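Local coordinates for protein RNA-dependent RNA Polymerase (Bombyx mori cytoplasmic polyhedrosis virus, PDB 6TZ0) that catalyses RNA-templated RNA synthesis, transcribing the double-stranded viral genome into plus strands and probably also replicating it by making minus strands, at residues A[921-925]-A[978-984]. Residues are numbered along the deposited sequence; the frame is centred on the assembly and turned at random.
Sequences KKEDI and QKSAMAT
The amide end of Gln978, in the last turn of helix 973-979, reaches the carboxylate of Asp924. The contact joins the C-terminal end of this helix and the extended chain after it to the loop between strand 919-921 and helix 927-937, in the C-terminal region of the polymerase, away from its annotated sites. Gln978 NE2 stands 3.2 Å from Asp924 OD2, but the angle is poor for a hydrogen bond. The amide and carboxylate planes are turned 82° apart. Ser980 is the first residue to leave the helical conformation; its O is hydrogen-bonded to Ser446 OG, and the backbone of Met982 to that of Trp445. Ala981 CB meets the end of Ile925 at CD1, at 4.2 Å. Chi1 of -66° sets CG of Met982 beside its backbone N. There CG and SD both touch the aliphatic part of Lys922, SD at 3.6 Å from CG of the lysine; Lys922 NZ is hydrogen-bonded to Val920 O. Ala983 N gives the one hydrogen bond across the contact, to Glu923 O, at 2.9 Å and nearly straight (174°). Ala983 CB packs on Ile925 CG2. A carboxylate oxygen of Glu923, OE1, rests against the same methyl group at 3.3 Å. On the residue whose carbonyl takes the Ala983 bond, Thr984 CG2 packs against Glu923 CB at 3.8 Å.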
loop_
_atom_site.group_PDB
_atom_site.type_symbol
_atom_site.label_atom_id
_atom_site.label_comp_id
_atom_site.label_asym_id
_atom_site.label_seq_id
_atom_site.Cartn_x
_atom_site.Cartn_y
_atom_site.Cartn_z
ATOM N N LYS A 921 13.140 15.990 -18.690
ATOM C CA LYS A 921 12.763 15.604 -20.041
ATOM C C LYS A 921 12.974 14.110 -20.237
ATOM O O LYS A 921 14.071 13.593 -20.006
ATOM C CB LYS A 921 13.564 16.393 -21.075
ATOM C CG LYS A 921 13.227 16.036 -22.509
ATOM C CD LYS A 921 11.777 16.334 -22.823
ATOM C CE LYS A 921 11.523 17.822 -22.860
ATOM N NZ LYS A 921 10.123 18.132 -23.250
ATOM N N LYS A 922 11.922 13.427 -20.671
ATOM C CA LYS A 922 11.953 12.000 -20.952
ATOM C C LYS A 922 12.103 11.794 -22.450
ATOM O O LYS A 922 11.584 12.582 -23.247
ATOM C CB LYS A 922 10.678 11.308 -20.455
ATOM C CG LYS A 922 10.708 10.838 -19.004
ATOM C CD LYS A 922 10.601 11.972 -17.996
ATOM C CE LYS A 922 9.233 12.620 -18.022
ATOM N NZ LYS A 922 9.132 13.698 -17.006
ATOM N N GLU A 923 12.817 10.742 -22.833
ATOM C CA GLU A 923 13.043 10.428 -24.237
ATOM C C GLU A 923 12.058 9.330 -24.627
ATOM O O GLU A 923 12.199 8.179 -24.204
ATOM C CB GLU A 923 14.495 10.015 -24.468
ATOM C CG GLU A 923 14.946 10.141 -25.909
ATOM C CD GLU A 923 14.699 8.892 -26.708
ATOM O OE1 GLU A 923 14.795 7.801 -26.119
ATOM O OE2 GLU A 923 14.401 9.000 -27.916
ATOM N N ASP A 924 11.063 9.690 -25.432
ATOM C CA ASP A 924 9.898 8.846 -25.641
ATOM C C ASP A 924 10.164 7.747 -26.664
ATOM O O ASP A 924 11.115 7.801 -27.446
ATOM C CB ASP A 924 8.706 9.684 -26.099
ATOM C CG ASP A 924 8.190 10.607 -25.016
ATOM O OD1 ASP A 924 8.367 10.287 -23.820
ATOM O OD2 ASP A 924 7.593 11.647 -25.362
ATOM N N ILE A 925 9.293 6.738 -26.645
ATOM C CA ILE A 925 9.293 5.668 -27.636
ATOM C C ILE A 925 8.527 6.130 -28.868
ATOM O O ILE A 925 7.867 7.175 -28.843
ATOM C CB ILE A 925 8.696 4.367 -27.069
ATOM C CG1 ILE A 925 7.249 4.579 -26.643
ATOM C CG2 ILE A 925 9.500 3.869 -25.897
ATOM C CD1 ILE A 925 6.538 3.298 -26.296
ATOM N N GLN A 978 1.800 6.679 -23.382
ATOM C CA GLN A 978 2.725 7.662 -23.939
ATOM C C GLN A 978 3.372 8.511 -22.854
ATOM O O GLN A 978 4.532 8.910 -22.998
ATOM C CB GLN A 978 1.994 8.548 -24.949
ATOM C CG GLN A 978 2.898 9.382 -25.850
ATOM C CD GLN A 978 3.244 10.737 -25.268
ATOM O OE1 GLN A 978 2.465 11.320 -24.517
ATOM N NE2 GLN A 978 4.422 11.244 -25.611
ATOM N N LYS A 979 2.650 8.797 -21.768
ATOM C CA LYS A 979 3.259 9.536 -20.667
ATOM C C LYS A 979 4.284 8.685 -19.936
ATOM O O LYS A 979 5.418 9.121 -19.715
ATOM C CB LYS A 979 2.200 10.031 -19.680
ATOM C CG LYS A 979 1.227 11.039 -20.238
ATOM C CD LYS A 979 1.901 12.318 -20.669
ATOM C CE LYS A 979 0.863 13.316 -21.146
ATOM N NZ LYS A 979 0.224 12.865 -22.418
ATOM N N SER A 980 3.912 7.467 -19.557
ATOM C CA SER A 980 4.744 6.748 -18.603
ATOM C C SER A 980 5.747 5.783 -19.234
ATOM O O SER A 980 6.219 4.882 -18.538
ATOM C CB SER A 980 3.856 5.999 -17.609
ATOM O OG SER A 980 3.068 5.030 -18.267
ATOM N N ALA A 981 6.110 5.947 -20.502
ATOM C CA ALA A 981 7.088 5.065 -21.125
ATOM C C ALA A 981 8.262 5.848 -21.701
ATOM O O ALA A 981 8.117 6.990 -22.146
ATOM C CB ALA A 981 6.451 4.219 -22.227
ATOM N N MET A 982 9.432 5.210 -21.696
ATOM C CA MET A 982 10.669 5.801 -22.186
ATOM C C MET A 982 11.399 4.797 -23.062
ATOM O O MET A 982 11.253 3.586 -22.892
ATOM C CB MET A 982 11.596 6.203 -21.046
ATOM C CG MET A 982 11.089 7.316 -20.180
ATOM S SD MET A 982 12.240 7.552 -18.830
ATOM C CE MET A 982 11.876 6.064 -17.925
ATOM N N ALA A 983 12.204 5.310 -23.989
ATOM C CA ALA A 983 13.061 4.461 -24.804
ATOM C C ALA A 983 14.472 4.339 -24.253
ATOM O O ALA A 983 15.295 3.640 -24.852
ATOM C CB ALA A 983 13.117 4.982 -26.243
ATOM N N THR A 984 14.770 4.992 -23.133
ATOM C CA THR A 984 16.064 4.882 -22.481
ATOM C C THR A 984 15.864 4.961 -20.976
ATOM O O THR A 984 14.771 5.259 -20.489
ATOM C CB THR A 984 17.028 5.969 -22.955
ATOM O OG1 THR A 984 18.311 5.765 -22.350
ATOM C CG2 THR A 984 16.500 7.341 -22.583
#